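Local coordinates for protein family 88 glycosyl hydrolase (Bacteroides thetaiotaomicron, PDB 5NOA) that probably acts as a polysaccharide lyase that removes rhamnose caps from complex arabinogalactan proteins, at residues Ala159-Met164 against Trp231-Gly235; Ala226-Trp231 against Ser290-Phe295. Residue numbers count along the deposited sequence, not the author numbering.

Contact 1: residues Ala159-Met164 against Trp231-Gly235; sequences ADGLYM and WVLAG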
loop_
_atom_site.group_PDB
_atom_site.type_symbol
_atom_site.label_atom_id
_atom_site.label_comp_id
_atom_site.label_asym_id
_atom_site.label_seq_id
_atom_site.Cartn_x
_atom_site.Cartn_y
_atom_site.Cartn_z
ATOM N N ALA A 159 4.958 -3.856 -9.583
ATOM C CA ALA A 159 5.095 -2.724 -8.670
ATOM C C ALA A 159 4.384 -2.926 -7.342
ATOM O O ALA A 159 4.920 -2.587 -6.296
ATOM C CB ALA A 159 4.636 -1.420 -9.343
ATOM N N ASP A 160 3.190 -3.473 -7.399
ATOM C CA ASP A 160 2.374 -3.608 -6.208
ATOM C C ASP A 160 3.077 -4.444 -5.161
ATOM O O ASP A 160 2.859 -4.267 -3.947
ATOM C CB ASP A 160 0.986 -4.268 -6.443
ATOM C CG ASP A 160 0.285 -3.913 -7.748
ATOM O OD1 ASP A 160 0.843 -3.320 -8.670
ATOM O OD2 ASP A 160 -0.919 -4.221 -7.823
ATOM N N GLY A 161 3.877 -5.411 -5.620
ATOM C CA GLY A 161 4.590 -6.293 -4.727
ATOM C C GLY A 161 5.457 -5.574 -3.718
ATOM O O GLY A 161 5.762 -6.109 -2.650
ATOM N N LEU A 162 5.922 -4.361 -4.056
ATOM C CA LEU A 162 6.698 -3.582 -3.140
ATOM C C LEU A 162 5.916 -3.229 -1.884
ATOM O O LEU A 162 6.440 -3.343 -0.768
ATOM C CB LEU A 162 7.286 -2.379 -3.857
ATOM C CG LEU A 162 8.253 -2.734 -5.001
ATOM C CD1 LEU A 162 8.847 -1.473 -5.560
ATOM C CD2 LEU A 162 9.336 -3.700 -4.602
ATOM N N TYR A 163 4.658 -2.803 -2.018
ATOM C CA TYR A 163 3.848 -2.617 -0.799
ATOM C C TYR A 163 3.599 -3.922 -0.083
ATOM O O TYR A 163 3.576 -3.994 1.138
ATOM C CB TYR A 163 2.495 -1.993 -1.127
ATOM C CG TYR A 163 1.627 -1.672 0.083
ATOM C CD1 TYR A 163 1.769 -0.488 0.740
ATOM C CD2 TYR A 163 0.717 -2.575 0.581
ATOM C CE1 TYR A 163 0.998 -0.184 1.823
ATOM C CE2 TYR A 163 -0.056 -2.298 1.694
ATOM C CZ TYR A 163 0.072 -1.103 2.312
ATOM O OH TYR A 163 -0.653 -0.767 3.418
ATOM N N MET A 164 3.369 -4.987 -0.852
ATOM C CA MET A 164 2.963 -6.259 -0.247
ATOM C C MET A 164 4.060 -6.803 0.645
ATOM O O MET A 164 3.756 -7.344 1.708
ATOM C CB MET A 164 2.627 -7.320 -1.301
ATOM C CG MET A 164 1.556 -6.984 -2.303
ATOM S SD MET A 164 0.076 -6.301 -1.611
ATOM C CE MET A 164 -0.714 -5.571 -3.042
ATOM N N TRP A 231 1.012 2.049 -4.502
ATOM C CA TRP A 231 1.543 0.962 -3.711
ATOM C C TRP A 231 2.997 1.214 -3.370
ATOM O O TRP A 231 3.446 1.014 -2.231
ATOM C CB TRP A 231 1.486 -0.384 -4.430
ATOM C CG TRP A 231 0.126 -0.974 -4.693
ATOM C CD1 TRP A 231 -0.386 -1.240 -5.916
ATOM C CD2 TRP A 231 -0.813 -1.514 -3.749
ATOM N NE1 TRP A 231 -1.591 -1.880 -5.800
ATOM C CE2 TRP A 231 -1.873 -2.057 -4.488
ATOM C CE3 TRP A 231 -0.866 -1.612 -2.362
ATOM C CZ2 TRP A 231 -2.967 -2.678 -3.893
ATOM C CZ3 TRP A 231 -1.953 -2.259 -1.779
ATOM C CH2 TRP A 231 -2.993 -2.757 -2.552
ATOM N N VAL A 232 3.776 1.676 -4.337
ATOM C CA VAL A 232 5.204 1.844 -4.122
ATOM C C VAL A 232 5.476 2.967 -3.123
ATOM O O VAL A 232 6.295 2.823 -2.213
ATOM C CB VAL A 232 5.976 2.068 -5.425
ATOM C CG1 VAL A 232 7.470 2.222 -5.129
ATOM C CG2 VAL A 232 5.755 0.942 -6.428
ATOM N N LEU A 233 4.823 4.113 -3.306
ATOM C CA LEU A 233 5.097 5.240 -2.424
ATOM C C LEU A 233 4.693 4.894 -0.987
ATOM O O LEU A 233 5.418 5.199 -0.031
ATOM C CB LEU A 233 4.376 6.501 -2.889
ATOM C CG LEU A 233 4.758 7.757 -2.130
ATOM C CD1 LEU A 233 6.117 8.252 -2.599
ATOM C CD2 LEU A 233 3.741 8.879 -2.367
ATOM N N ALA A 234 3.510 4.299 -0.838
ATOM C CA ALA A 234 3.080 3.873 0.492
ATOM C C ALA A 234 3.978 2.806 1.099
ATOM O O ALA A 234 4.239 2.814 2.295
ATOM C CB ALA A 234 1.651 3.358 0.432
ATOM N N GLY A 235 4.457 1.898 0.258
ATOM C CA GLY A 235 5.381 0.893 0.728
ATOM C C GLY A 235 6.696 1.437 1.207
ATOM O O GLY A 235 7.220 1.016 2.236
#

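Contact 2: residues Ala226-Trp231 against Ser290-Phe295; sequences ARGDGW and SGTAFF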
loop_
_atom_site.group_PDB
_atom_site.type_symbol
_atom_site.label_atom_id
_atom_site.label_comp_id
_atom_site.label_asym_id
_atom_site.label_seq_id
_atom_site.Cartn_x
_atom_site.Cartn_y
_atom_site.Cartn_z
ATOM N N ALA A 226 -1.600 4.605 -11.750
ATOM C CA ALA A 226 -1.668 5.317 -10.486
ATOM C C ALA A 226 -1.682 4.372 -9.306
ATOM O O ALA A 226 -0.927 4.580 -8.357
ATOM C CB ALA A 226 -2.904 6.206 -10.444
ATOM N N ARG A 227 -2.534 3.349 -9.292
ATOM C CA ARG A 227 -2.523 2.475 -8.126
ATOM C C ARG A 227 -1.154 1.826 -7.961
ATOM O O ARG A 227 -0.688 1.700 -6.843
ATOM C CB ARG A 227 -3.640 1.434 -8.133
ATOM C CG ARG A 227 -3.564 0.590 -6.865
ATOM C CD ARG A 227 -4.826 -0.187 -6.493
ATOM N NE ARG A 227 -5.198 -1.249 -7.425
ATOM C CZ ARG A 227 -6.334 -1.307 -8.129
ATOM N NH1 ARG A 227 -7.201 -0.304 -8.122
ATOM N NH2 ARG A 227 -6.573 -2.373 -8.893
ATOM N N GLY A 228 -0.509 1.458 -9.061
ATOM C CA GLY A 228 0.843 0.863 -9.014
ATOM C C GLY A 228 1.840 1.744 -8.246
ATOM O O GLY A 228 2.547 1.306 -7.339
ATOM N N ASP A 229 1.905 3.009 -8.669
ATOM C CA ASP A 229 2.785 3.928 -7.991
ATOM C C ASP A 229 2.338 4.243 -6.567
ATOM O O ASP A 229 3.196 4.516 -5.710
ATOM C CB ASP A 229 3.019 5.178 -8.810
ATOM C CG ASP A 229 4.002 4.922 -9.888
ATOM O OD1 ASP A 229 3.607 4.260 -10.909
ATOM O OD2 ASP A 229 5.184 5.287 -9.723
ATOM N N GLY A 230 1.043 4.213 -6.332
ATOM C CA GLY A 230 0.536 4.368 -4.983
ATOM C C GLY A 230 1.051 3.293 -4.055
ATOM O O GLY A 230 1.518 3.587 -2.960
ATOM N N TRP A 231 1.012 2.049 -4.502
ATOM C CA TRP A 231 1.543 0.962 -3.711
ATOM C C TRP A 231 2.997 1.214 -3.370
ATOM O O TRP A 231 3.446 1.014 -2.231
ATOM C CB TRP A 231 1.486 -0.384 -4.430
ATOM C CG TRP A 231 0.126 -0.974 -4.693
ATOM C CD1 TRP A 231 -0.386 -1.240 -5.916
ATOM C CD2 TRP A 231 -0.813 -1.514 -3.749
ATOM N NE1 TRP A 231 -1.591 -1.880 -5.800
ATOM C CE2 TRP A 231 -1.873 -2.057 -4.488
ATOM C CE3 TRP A 231 -0.866 -1.612 -2.362
ATOM C CZ2 TRP A 231 -2.967 -2.678 -3.893
ATOM C CZ3 TRP A 231 -1.953 -2.259 -1.779
ATOM C CH2 TRP A 231 -2.993 -2.757 -2.552
ATOM N N SER A 290 -8.081 4.760 -5.283
ATOM C CA SER A 290 -7.054 3.972 -4.612
ATOM C C SER A 290 -5.656 4.548 -4.767
ATOM O O SER A 290 -4.927 4.681 -3.764
ATOM C CB SER A 290 -7.114 2.496 -5.016
ATOM O OG SER A 290 -6.892 2.299 -6.399
ATOM N N GLY A 291 -5.269 4.895 -5.988
ATOM C CA GLY A 291 -3.955 5.575 -6.172
ATOM C C GLY A 291 -3.879 6.848 -5.379
ATOM O O GLY A 291 -2.979 7.042 -4.579
ATOM N N THR A 292 -4.874 7.702 -5.567
ATOM C CA THR A 292 -4.934 8.945 -4.862
ATOM C C THR A 292 -4.791 8.756 -3.356
ATOM O O THR A 292 -4.063 9.504 -2.689
ATOM C CB THR A 292 -6.258 9.671 -5.160
ATOM O OG1 THR A 292 -6.366 9.875 -6.564
ATOM C CG2 THR A 292 -6.410 11.014 -4.457
ATOM N N ALA A 293 -5.494 7.806 -2.778
ATOM C CA ALA A 293 -5.430 7.571 -1.324
ATOM C C ALA A 293 -4.042 7.133 -0.882
ATOM O O ALA A 293 -3.516 7.600 0.101
ATOM C CB ALA A 293 -6.490 6.552 -0.901
ATOM N N PHE A 294 -3.433 6.205 -1.613
ATOM C CA PHE A 294 -2.077 5.788 -1.278
ATOM C C PHE A 294 -1.118 6.968 -1.365
ATOM O O PHE A 294 -0.207 7.067 -0.554
ATOM C CB PHE A 294 -1.579 4.649 -2.170
ATOM C CG PHE A 294 -2.139 3.279 -1.841
ATOM C CD1 PHE A 294 -2.020 2.747 -0.567
ATOM C CD2 PHE A 294 -2.763 2.526 -2.803
ATOM C CE1 PHE A 294 -2.522 1.492 -0.240
ATOM C CE2 PHE A 294 -3.256 1.250 -2.506
ATOM C CZ PHE A 294 -3.143 0.752 -1.213
ATOM N N PHE A 295 -1.272 7.829 -2.371
ATOM C CA PHE A 295 -0.409 9.000 -2.475
ATOM C C PHE A 295 -0.634 9.962 -1.316
ATOM O O PHE A 295 0.319 10.575 -0.832
ATOM C CB PHE A 295 -0.620 9.736 -3.797
ATOM C CG PHE A 295 -0.254 8.942 -5.034
ATOM C CD1 PHE A 295 0.898 8.179 -5.112
ATOM C CD2 PHE A 295 -1.031 9.047 -6.163
ATOM C CE1 PHE A 295 1.240 7.504 -6.271
ATOM C CE2 PHE A 295 -0.698 8.365 -7.315
ATOM C CZ PHE A 295 0.435 7.584 -7.377
#

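Contact 1: residues Ala159-Met164 against Trp231-Gly235
W231 lays its indole against helix 160-176, where D160 and M164, one turn apart, cover the same face of it. This is packing between neighbouring inner helices of a six-hairpin (α/α)6 barrel; the short segments 160-164 and 231-235 run in the same sense at 29°, their axes approaching to 7.3 Å. CB of D160 sits 3.6 Å from the centroid of the five-membered ring, and CE of M164, in one of its two conformers, lies 3.6 Å above that of the six-membered ring; both are CH-pi contacts, and the thioether adds a Met-aromatic approach. Y163 meets the indole obliquely, its CD2 3.5 Å from CE3 of W231, while its hydroxyl is hydrogen-bonded to T63. Further out, CD1 of L162 reaches CG1 of V232 at 4.0 Å. The backbones come closest where the second helix carries a glycine: CA of Y163 is 4.1 Å from CA of G235, and the backbone N of G235 lies at the tyrosine ring edge, 3.6 Å from CD1.

Contact 2: residues Ala226-Trp231 against Ser290-Phe295
Two inner helices of the barrel, 226-242 and 289-304, meet here in a buried, glycine-assisted parallel packing near their N-terminal ends, with the outer helix 250-266 lying between them in sequence. The short segments diverge by 24° and their axes approach to 7.6 Å. Glycines on both sides explain how the backbones draw so near. CA of R227 lies 3.9 Å from CA of G291, and a CB on G291 would clash with the CB of A226; a CB on G230 would likewise collide with the CB of F294. Instead, F294 packs directly on the backbone at G230, its CB 3.4 Å from the carbonyl O of G230, and F295 reaches the same helical backbone, its CE1 3.3 Å from the backbone N of G230. F294 also swings its ring tip toward the indole: its CZ sits over one face of W231, 3.3 Å from CZ3, although the ring planes, inclined at 38°, make the pair oblique. The polar element lies at the start of the interface, where NH1 of R227, in one of its two conformers, donates a nearly linear hydrogen bond of 3.1 Å to OG of S290. Neither group relies on the other alone, since NH1 also bonds to the carbonyl of Q339 and the serine hydroxyl to E288; F359 of helix 358-377 touches both side chains. Close parallel packing of successive inner helices, each reached through an antiparallel outer partner, is the hallmark of the (α/α)6 barrel of the six-hairpin glycosidase clan.

Contacts 1 and 2 show how a barrel wall is built by repetition: helix 226-242 is the middle of three neighbouring inner helices and packs against 160-176 on one flank and 289-304 on the other. Their centres are about 9 Å apart, and they share W231, whose indole is sandwiched, M164 approaching one face and F294 the opposite one. The next turn continues the junction, with CB of A234 3.9 Å from CD1 of F294 and CD2 of L233 4.0 Å from CD1 of F295. Along the chain the two contacts cross, because contact 2 uses the first turns of helix 226-242 and contact 1 the turn that follows. Both are buried, their centres about 8 Å and 5 Å, respectively, from the centre of the chain.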